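Local structure of probable branched-chain amino acid ABC transporter, amino acid binding protein (Thermus thermophilus, 3LKB) at residues Y126-V131 with A158-A163; H151-G156 with H204-A208; I108-D112 with K380-G384; I102-I108 with F120-Y126. The protein probably serves as the substrate-binding protein of an ABC transporter for branched-chain amino acids, and holds a valine molecule in this crystal. The protein carries 2 engineered substitutions. Residues are numbered along the deposited sequence.

Contact 1: Y126-V131 with A158-A163. With VAL (valine), chain C.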
# COMPACT_ATOMS: atom_id res chain seq x y z
N TYR A 126 6.75 21.37 8.46
CA TYR A 126 6.20 20.72 9.66
C TYR A 126 6.28 21.65 10.85
O TYR A 126 5.33 21.76 11.62
CB TYR A 126 6.96 19.41 10.02
CG TYR A 126 6.96 18.36 8.92
CD1 TYR A 126 5.79 18.03 8.28
CD2 TYR A 126 8.15 17.69 8.52
CE1 TYR A 126 5.75 17.11 7.32
CE2 TYR A 126 8.12 16.75 7.53
CZ TYR A 126 6.90 16.48 6.94
OH TYR A 126 6.72 15.59 5.95
N SER A 127 7.43 22.30 11.01
CA SER A 127 7.63 23.30 12.07
C SER A 127 6.62 24.46 12.11
O SER A 127 6.04 24.73 13.17
CB SER A 127 9.05 23.86 12.00
OG SER A 127 9.95 22.83 12.30
N GLU A 128 6.42 25.14 10.99
CA GLU A 128 5.43 26.22 10.95
C GLU A 128 4.04 25.70 11.34
O GLU A 128 3.34 26.33 12.12
CB GLU A 128 5.38 26.89 9.56
CG GLU A 128 4.54 28.15 9.51
CD GLU A 128 4.96 29.17 8.45
OE1 GLU A 128 5.74 28.86 7.49
OE2 GLU A 128 4.51 30.31 8.58
N GLN A 129 3.67 24.57 10.76
CA GLN A 129 2.42 23.86 11.04
C GLN A 129 2.27 23.63 12.53
O GLN A 129 1.28 24.01 13.11
CB GLN A 129 2.37 22.50 10.24
CG GLN A 129 2.23 22.73 8.74
CD GLN A 129 2.51 21.51 7.91
OE1 GLN A 129 2.49 20.37 8.38
NE2 GLN A 129 2.83 21.75 6.68
N VAL A 130 3.25 23.00 13.14
CA VAL A 130 3.20 22.70 14.53
C VAL A 130 3.16 23.94 15.43
O VAL A 130 2.37 23.99 16.31
CB VAL A 130 4.30 21.69 14.98
CG1 VAL A 130 4.48 21.70 16.39
CG2 VAL A 130 4.01 20.37 14.57
N VAL A 131 3.98 24.93 15.15
CA VAL A 131 3.94 26.22 15.79
C VAL A 131 2.60 26.95 15.57
O VAL A 131 2.10 27.57 16.43
CB VAL A 131 5.15 27.11 15.38
CG1 VAL A 131 5.07 28.44 15.91
CG2 VAL A 131 6.40 26.49 15.72
N ALA A 158 11.13 15.90 13.18
CA ALA A 158 11.34 17.17 12.52
C ALA A 158 10.93 18.47 13.22
O ALA A 158 11.70 19.36 13.32
CB ALA A 158 10.76 17.13 11.15
N PRO A 159 9.69 18.55 13.65
CA PRO A 159 9.27 19.83 14.22
C PRO A 159 9.43 19.92 15.75
O PRO A 159 9.10 20.94 16.35
CB PRO A 159 7.78 19.90 13.82
CG PRO A 159 7.31 18.51 13.91
CD PRO A 159 8.54 17.64 13.49
N VAL A 160 9.93 18.87 16.38
CA VAL A 160 10.05 18.86 17.85
C VAL A 160 10.81 20.05 18.47
O VAL A 160 10.29 20.70 19.38
CB VAL A 160 10.58 17.51 18.30
CG1 VAL A 160 10.82 17.47 19.80
CG2 VAL A 160 9.55 16.47 17.92
N GLU A 161 12.00 20.37 17.98
CA GLU A 161 12.73 21.53 18.51
C GLU A 161 12.05 22.90 18.32
O GLU A 161 12.04 23.72 19.25
CB GLU A 161 14.16 21.54 17.99
CG GLU A 161 15.05 20.49 18.74
CD GLU A 161 14.82 20.43 20.30
OE1 GLU A 161 15.08 21.48 20.99
OE2 GLU A 161 14.40 19.34 20.81
N ASP A 162 11.45 23.15 17.15
CA ASP A 162 10.72 24.40 16.96
C ASP A 162 9.51 24.47 17.86
O ASP A 162 9.15 25.54 18.34
CB ASP A 162 10.40 24.64 15.47
CG ASP A 162 11.66 24.88 14.65
OD1 ASP A 162 12.59 25.52 15.16
OD2 ASP A 162 11.77 24.41 13.50
N ALA A 163 8.94 23.32 18.17
CA ALA A 163 7.79 23.30 19.09
C ALA A 163 8.20 23.62 20.53
O ALA A 163 7.50 24.34 21.22
CB ALA A 163 7.10 21.97 19.02
N VAL C . 6.09 11.02 5.56
CA VAL C . 6.87 12.25 5.16
C VAL C . 7.22 12.32 3.72
O VAL C . 6.43 12.93 3.03
CB VAL C . 8.19 12.39 5.89
CG1 VAL C . 9.13 11.36 5.54
CG2 VAL C . 8.73 13.64 5.55
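P159 and S127 have the largest shares (63 and 58 Å²) of the 342 Å² buried where the first turn of helix 126-140 meets the start of helix 160-170. The proline ring lies against the side of the helix formed by Y126 and V130: its CB is 3.9 Å from Y126 CB, and its CG is 3.8 Å from V130 CG2. At this point the backbones come close together, with 4.4 Å between the CA atoms of S127 and P159. S127 OG passes 3.6 Å from P159 CA and donates a hydrogen bond to D162 OD2 (2.7 Å), the polar tie in an otherwise apolar interface. D162 thus binds back onto the neighbouring helix from one turn further along. Beyond it V130 CG1 packs on A163 CB at 3.7 Å, while towards the ligand Y126 CD2 touches A158 CB at 3.7 Å. The CA-to-CB bond of Y126 points at the 158-163 segment, but its ring leads away; this residue of the valine pocket thus packs on the segment through its CB and CD2. These are two helices of the alpha/beta lobe of a periplasmic binding protein. Helix 376-383 lies against the same region, F378 touching S127 and H382 touching D162; from strand 201-205, Q205 touches Y126 and P159, and L148 of strand 145-150 packs on A163.

Contact 2: H151-G156 with H204-A208. With VAL (valine), chain C.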
# COMPACT_ATOMS: atom_id res chain seq x y z
N HIS A 151 5.99 10.31 14.90
CA HIS A 151 6.39 9.11 14.22
C HIS A 151 7.85 8.86 14.57
O HIS A 151 8.65 9.82 14.73
CB HIS A 151 6.22 9.35 12.72
CG HIS A 151 6.45 8.14 11.89
ND1 HIS A 151 7.69 7.83 11.36
CD2 HIS A 151 5.61 7.13 11.51
CE1 HIS A 151 7.59 6.70 10.68
NE2 HIS A 151 6.34 6.26 10.76
N PRO A 152 8.23 7.56 14.67
CA PRO A 152 9.61 7.26 15.12
C PRO A 152 10.55 7.38 13.95
O PRO A 152 10.91 6.40 13.37
CB PRO A 152 9.52 5.79 15.58
CG PRO A 152 7.98 5.43 15.49
CD PRO A 152 7.50 6.31 14.39
N SER A 153 10.91 8.59 13.57
CA SER A 153 11.81 8.76 12.45
C SER A 153 12.18 10.18 12.46
O SER A 153 11.56 10.96 13.16
CB SER A 153 11.12 8.45 11.11
OG SER A 153 9.91 9.15 11.01
N PRO A 154 13.17 10.53 11.65
CA PRO A 154 13.50 11.92 11.35
C PRO A 154 12.22 12.71 10.99
O PRO A 154 12.08 13.86 11.37
CB PRO A 154 14.42 11.81 10.12
CG PRO A 154 15.08 10.44 10.26
CD PRO A 154 14.01 9.56 10.90
N PHE A 155 11.30 12.11 10.23
CA PHE A 155 9.98 12.73 9.92
C PHE A 155 9.14 13.11 11.17
O PHE A 155 8.60 14.24 11.27
CB PHE A 155 9.21 11.82 8.96
CG PHE A 155 7.68 11.93 9.05
CD1 PHE A 155 7.02 13.14 8.82
CD2 PHE A 155 6.92 10.77 9.26
CE1 PHE A 155 5.60 13.19 8.82
CE2 PHE A 155 5.52 10.82 9.26
CZ PHE A 155 4.86 12.04 9.05
N GLY A 156 8.94 12.21 12.09
CA GLY A 156 8.30 12.55 13.32
C GLY A 156 9.01 13.55 14.17
O GLY A 156 8.44 14.38 14.73
N HIS A 204 -0.09 15.94 17.16
CA HIS A 204 0.50 14.79 16.43
C HIS A 204 1.35 15.18 15.23
O HIS A 204 0.97 16.03 14.43
CB HIS A 204 -0.61 13.91 15.90
CG HIS A 204 -1.34 13.14 16.95
ND1 HIS A 204 -2.39 13.66 17.68
CD2 HIS A 204 -1.18 11.87 17.40
CE1 HIS A 204 -2.87 12.75 18.50
NE2 HIS A 204 -2.14 11.65 18.35
N GLN A 205 2.49 14.52 15.06
CA GLN A 205 3.23 14.57 13.81
C GLN A 205 3.39 13.16 13.30
O GLN A 205 4.27 12.41 13.71
CB GLN A 205 4.60 15.21 14.02
CG GLN A 205 5.60 14.99 12.88
CD GLN A 205 5.31 15.82 11.59
OE1 GLN A 205 4.20 16.30 11.36
NE2 GLN A 205 6.32 15.94 10.73
N ASN A 206 2.57 12.78 12.35
CA ASN A 206 2.53 11.39 11.96
C ASN A 206 1.79 11.24 10.64
O ASN A 206 1.36 12.26 10.08
CB ASN A 206 1.77 10.66 13.07
CG ASN A 206 2.36 9.30 13.39
OD1 ASN A 206 2.87 8.62 12.50
ND2 ASN A 206 2.32 8.91 14.67
N VAL A 207 1.66 10.01 10.14
CA VAL A 207 0.69 9.74 9.10
C VAL A 207 -0.58 9.38 9.83
O VAL A 207 -0.57 9.29 11.06
CB VAL A 207 1.08 8.61 8.11
CG1 VAL A 207 2.03 9.16 7.00
CG2 VAL A 207 1.66 7.39 8.87
N ALA A 208 -1.65 9.18 9.07
CA ALA A 208 -2.97 9.06 9.63
C ALA A 208 -3.29 7.76 10.43
O ALA A 208 -4.08 7.83 11.36
CB ALA A 208 -4.01 9.30 8.55
N VAL C . 6.09 11.02 5.56
CA VAL C . 6.87 12.25 5.16
C VAL C . 7.22 12.32 3.72
O VAL C . 6.43 12.93 3.03
CB VAL C . 8.19 12.39 5.89
CG1 VAL C . 9.13 11.36 5.54
CG2 VAL C . 8.73 13.64 5.55
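Two hydrogen bonds join the end of strand 201-205 to the turn and short helix 154-157 that follow strand 145-150. In one, backbone meets backbone: H151 N donates to Q205 O (3.0 Å), carrying the pairing of these parallel strands one step past strand 145-150. In the other, the Q205 side chain curls back so that NE2 donates to F155 O (2.9 Å). Bonds within each segment fix its shape. S153 N-caps helix 154-157, its OG accepting a weak bond from G156 N (3.4 Å) and sharing a 2.6 Å hydrogen bond with H151 ND1; N206 OD1 accepts from V207 N (3.0 Å). Van der Waals contacts place F155 CZ 3.5 Å from N206 C, F155 CE1 3.4 Å from Q205 NE2, and Q205 CG 3.4 Å from G156 O. F155 belongs to the valine pocket, its CG 3.2 Å from the ligand CB. Loops at the carboxyl ends of parallel strands commonly line the cleft in this fold. The chemistry is therefore divided: hydrogen bonds tie the F155 carbonyl to the Q205 side chain and join the strand ends at H151, and the F155 ring turns one face to the ligand N.

Contact 3: I108-D112 with K380-G384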
# COMPACT_ATOMS: atom_id res chain seq x y z
N ILE A 108 11.74 21.74 7.49
CA ILE A 108 12.42 23.01 7.19
C ILE A 108 13.96 22.90 7.03
O ILE A 108 14.61 23.64 6.24
CB ILE A 108 12.09 24.06 8.23
CG1 ILE A 108 12.49 25.42 7.73
CG2 ILE A 108 12.73 23.70 9.61
CD1 ILE A 108 11.62 25.96 6.58
N GLU A 109 14.53 21.95 7.77
CA GLU A 109 15.96 21.67 7.74
C GLU A 109 16.48 21.40 6.31
O GLU A 109 17.66 21.63 5.99
CB GLU A 109 16.26 20.51 8.73
CG GLU A 109 17.73 20.10 8.86
CD GLU A 109 18.65 21.28 9.20
OE1 GLU A 109 18.21 22.20 9.96
OE2 GLU A 109 19.82 21.28 8.72
N LEU A 110 15.59 20.91 5.45
CA LEU A 110 15.95 20.63 4.07
C LEU A 110 16.35 21.86 3.29
O LEU A 110 17.19 21.74 2.42
CB LEU A 110 14.80 19.93 3.33
CG LEU A 110 14.34 18.58 3.89
CD1 LEU A 110 13.28 17.93 2.96
CD2 LEU A 110 15.52 17.63 4.17
N ILE A 111 15.74 23.02 3.57
CA ILE A 111 16.08 24.25 2.86
C ILE A 111 16.99 25.17 3.72
O ILE A 111 17.19 26.32 3.37
CB ILE A 111 14.84 25.00 2.28
CG1 ILE A 111 13.72 25.16 3.30
CG2 ILE A 111 14.21 24.20 1.14
CD1 ILE A 111 13.57 26.46 3.88
N ASP A 112 17.51 24.65 4.83
CA ASP A 112 18.49 25.35 5.66
C ASP A 112 19.90 24.90 5.29
O ASP A 112 20.05 23.82 4.78
CB ASP A 112 18.26 25.08 7.14
CG ASP A 112 17.09 25.89 7.71
OD1 ASP A 112 16.50 26.77 7.02
OD2 ASP A 112 16.76 25.60 8.88
N LYS A 380 10.46 33.72 14.29
CA LYS A 380 11.32 34.07 15.43
C LYS A 380 12.06 32.87 16.04
O LYS A 380 13.26 32.92 16.17
CB LYS A 380 10.68 34.96 16.51
CG LYS A 380 9.37 34.51 17.06
CD LYS A 380 8.10 35.30 16.47
CE LYS A 380 7.68 36.61 17.25
NZ LYS A 380 6.21 36.87 17.32
N VAL A 381 11.35 31.79 16.37
CA VAL A 381 12.04 30.66 17.01
C VAL A 381 13.02 29.97 16.08
O VAL A 381 14.04 29.44 16.52
CB VAL A 381 11.08 29.65 17.71
CG1 VAL A 381 10.12 30.41 18.64
CG2 VAL A 381 10.31 28.77 16.70
N HIS A 382 12.73 29.98 14.79
CA HIS A 382 13.58 29.27 13.88
C HIS A 382 14.74 30.08 13.30
O HIS A 382 15.83 29.56 13.17
CB HIS A 382 12.78 28.59 12.77
CG HIS A 382 13.57 27.54 12.07
ND1 HIS A 382 14.25 27.78 10.89
CD2 HIS A 382 13.90 26.28 12.43
CE1 HIS A 382 14.92 26.71 10.55
NE2 HIS A 382 14.73 25.78 11.47
N TYR A 383 14.50 31.34 12.92
CA TYR A 383 15.53 32.18 12.32
C TYR A 383 16.12 33.24 13.30
O TYR A 383 17.19 33.80 13.01
CB TYR A 383 14.98 32.85 11.06
CG TYR A 383 14.69 31.86 9.92
CD1 TYR A 383 15.73 31.28 9.17
CD2 TYR A 383 13.38 31.48 9.62
CE1 TYR A 383 15.44 30.36 8.14
CE2 TYR A 383 13.08 30.59 8.63
CZ TYR A 383 14.10 30.03 7.89
OH TYR A 383 13.78 29.13 6.91
N GLY A 384 15.45 33.49 14.43
CA GLY A 384 15.92 34.42 15.45
C GLY A 384 15.54 35.84 15.11
O GLY A 384 14.83 36.07 14.10
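I108 lies against the H382 imidazole through its CG2, and its CD1 reaches 3.9 Å from Y383 OH. In this leucine-binding-protein family member of the periplasmic binding protein fold, the contact brings the C-terminal helix 376-383 against the loop between strands 101-103 and 121-123, 268 residues earlier in the chain. The backbones remain well apart, 9.2 Å between the CA atoms of I108 and H382 and 10.0 Å between those of D112 and Y383, so the contact is made by side chains alone and only 178 Å² is buried. H382 and D112 both direct their CA-to-CB bonds across it. The D112 carboxylate comes to the edge of the H382 ring, whereas Y383 extends its phenol towards the loop and meets I108, I111 and D112 at its hydroxyl end. The loop residues 108-110 have helical backbone angles without regular helical bonding; I111 N does bond to I108 O (3.0 Å), and a weak bond links D112 N to E109 O (3.2 Å). K91 NZ of helix 84-97 hydrogen-bonds to the carbonyl oxygens of E109 and D112. H382 and I108 also touch D162 of helix 160-170. Y383 OH lies 4.0 Å from I111 CD1 and 3.6 Å from D112 OD1.

Contact 4: I102-I108 with F120-Y126. With VAL (valine), chain C.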
# COMPACT_ATOMS: atom_id res chain seq x y z
N ILE A 102 12.11 18.53 -5.42
CA ILE A 102 10.87 18.94 -4.80
C ILE A 102 10.39 17.79 -3.93
O ILE A 102 9.92 16.79 -4.46
CB ILE A 102 9.82 19.26 -5.86
CG1 ILE A 102 10.38 20.30 -6.83
CG2 ILE A 102 8.49 19.66 -5.20
CD1 ILE A 102 9.56 20.50 -8.13
N PRO A 103 10.54 17.92 -2.59
CA PRO A 103 10.17 16.85 -1.65
C PRO A 103 8.69 16.86 -1.18
O PRO A 103 8.08 17.92 -1.05
CB PRO A 103 11.08 17.13 -0.45
CG PRO A 103 11.87 18.34 -0.76
CD PRO A 103 11.20 19.02 -1.88
N ALA A 104 8.15 15.67 -0.94
CA ALA A 104 6.94 15.50 -0.14
C ALA A 104 7.19 15.84 1.33
O ALA A 104 6.29 16.21 2.02
CB ALA A 104 6.45 14.06 -0.25
N SER A 105 8.41 15.61 1.80
CA SER A 105 8.78 15.97 3.13
C SER A 105 8.68 17.49 3.24
O SER A 105 9.17 18.22 2.36
CB SER A 105 10.25 15.62 3.38
OG SER A 105 10.72 16.26 4.56
N MET A 106 8.12 17.97 4.34
CA MET A 106 8.04 19.40 4.55
C MET A 106 8.97 19.82 5.71
O MET A 106 8.66 20.69 6.55
CB MET A 106 6.57 19.74 4.76
CG MET A 106 5.59 18.96 3.75
SD MET A 106 3.91 19.10 4.31
CE MET A 106 3.11 18.65 2.79
N HIS A 107 10.13 19.20 5.79
CA HIS A 107 10.95 19.50 6.92
C HIS A 107 11.78 20.74 6.61
O HIS A 107 12.45 20.79 5.58
CB HIS A 107 11.83 18.34 7.28
CG HIS A 107 12.65 18.60 8.49
ND1 HIS A 107 13.76 17.85 8.83
CD2 HIS A 107 12.54 19.56 9.43
CE1 HIS A 107 14.26 18.31 9.96
NE2 HIS A 107 13.54 19.35 10.35
N ILE A 108 11.74 21.74 7.49
CA ILE A 108 12.42 23.01 7.19
C ILE A 108 13.96 22.90 7.03
O ILE A 108 14.61 23.64 6.24
CB ILE A 108 12.09 24.06 8.23
CG1 ILE A 108 12.49 25.42 7.73
CG2 ILE A 108 12.73 23.70 9.61
CD1 ILE A 108 11.62 25.96 6.58
N PHE A 120 13.38 22.58 -3.03
CA PHE A 120 12.24 23.50 -2.96
C PHE A 120 11.03 22.85 -2.37
O PHE A 120 10.54 21.88 -2.92
CB PHE A 120 11.91 24.09 -4.34
CG PHE A 120 13.01 24.90 -4.91
CD1 PHE A 120 14.02 24.29 -5.65
CD2 PHE A 120 13.07 26.26 -4.68
CE1 PHE A 120 15.09 25.05 -6.13
CE2 PHE A 120 14.10 27.04 -5.18
CZ PHE A 120 15.12 26.44 -5.92
N LEU A 121 10.57 23.39 -1.24
CA LEU A 121 9.41 22.92 -0.52
C LEU A 121 8.15 23.47 -1.18
O LEU A 121 8.05 24.69 -1.36
CB LEU A 121 9.51 23.41 0.92
CG LEU A 121 10.03 22.41 1.94
CD1 LEU A 121 11.05 21.47 1.35
CD2 LEU A 121 10.57 23.06 3.18
N PRO A 122 7.21 22.59 -1.59
CA PRO A 122 6.00 23.09 -2.23
C PRO A 122 5.13 23.83 -1.25
O PRO A 122 4.48 24.77 -1.65
CB PRO A 122 5.29 21.81 -2.70
CG PRO A 122 6.30 20.81 -2.80
CD PRO A 122 7.28 21.12 -1.67
N THR A 123 5.15 23.44 0.04
CA THR A 123 4.29 24.12 1.04
C THR A 123 4.97 24.41 2.37
O THR A 123 6.13 24.11 2.57
CB THR A 123 2.97 23.34 1.35
OG1 THR A 123 3.23 22.24 2.24
CG2 THR A 123 2.27 22.87 0.08
N THR A 124 4.21 24.95 3.31
CA THR A 124 4.72 25.19 4.66
C THR A 124 5.39 23.97 5.29
O THR A 124 5.13 22.83 4.91
CB THR A 124 3.60 25.66 5.61
OG1 THR A 124 2.56 24.66 5.68
CG2 THR A 124 3.06 27.02 5.13
N SER A 125 6.25 24.23 6.27
CA SER A 125 7.07 23.18 6.85
C SER A 125 6.29 22.54 8.01
O SER A 125 5.30 23.13 8.48
CB SER A 125 8.39 23.77 7.34
OG SER A 125 8.19 24.66 8.44
N TYR A 126 6.75 21.37 8.46
CA TYR A 126 6.20 20.72 9.66
C TYR A 126 6.28 21.65 10.85
O TYR A 126 5.33 21.76 11.62
CB TYR A 126 6.96 19.41 10.02
CG TYR A 126 6.96 18.36 8.92
CD1 TYR A 126 5.79 18.03 8.28
CD2 TYR A 126 8.15 17.69 8.52
CE1 TYR A 126 5.75 17.11 7.32
CE2 TYR A 126 8.12 16.75 7.53
CZ TYR A 126 6.90 16.48 6.94
OH TYR A 126 6.72 15.59 5.95
N VAL C . 6.09 11.02 5.56
CA VAL C . 6.87 12.25 5.16
C VAL C . 7.22 12.32 3.72
O VAL C . 6.43 12.93 3.03
CB VAL C . 8.19 12.39 5.89
CG1 VAL C . 9.13 11.36 5.54
CG2 VAL C . 8.73 13.64 5.55
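Three residues of the valine pocket, A104, S105 and Y126, come together where the chain leaves strand 101-103 and enters helix 126-140. S105 CB is 3.3 Å from the ligand CG2, and A104 O is 3.4 Å from the ligand O; Y126 turns its ring edge to the same molecule. M106, which has the largest area covered by the other segment (117 Å²), lies against the Y126 ring. Its CB is over the ring face, a CH-pi contact 4.0 Å from the centroid, and its SD makes an oblique Met-aromatic contact at 5.0 Å. M106 O accepts a hydrogen bond from Y126 N (2.8 Å) and receives a CA-H...O contact from S125 CA (3.0 Å). S105 OG accepts from H107 N (3.2 Å), closing an ST turn, and bonds to T84. In periplasmic binding proteins the two lobes are joined by hinge crossings, and 120-126 is probably one of them: from strand 121-123, close to strand 101-103, it turns a corner at P122 and passes through T124 and S125 into helix 126-140 of the other lobe, N-capped by S125, whose OG binds E128 N. At the strand end I102 CG2 meets P122 CG at 3.4 Å and P103 CG meets L121 CD1 at 3.9 Å, while I102 CA makes a CA-H...O contact with F120 O (3.5 Å). I108 CB rests 3.8 Å from S125 CB.

Contacts 1, 2 and 4 all touch the bound valine, their centres 12 to 14 Å apart. Y126 belongs to both contact 1 and contact 4, and it also meets contact 2: Q205 NE2 lies 3.1 Å from Y126 CG, and F155 CD1 is 3.8 Å from Y126 OH. Contact 3 stands further out, the side chain of I108 about 11 Å from the ligand, yet it shares I108 with contact 4 and meets contact 1 where I108 CG2 is 4.0 Å from S127 OG. Contacts 2 and 3 do not touch, their nearest atoms being about 8 Å apart. Contacts 1 and 2 are both nested within the long loop that contact 3 closes.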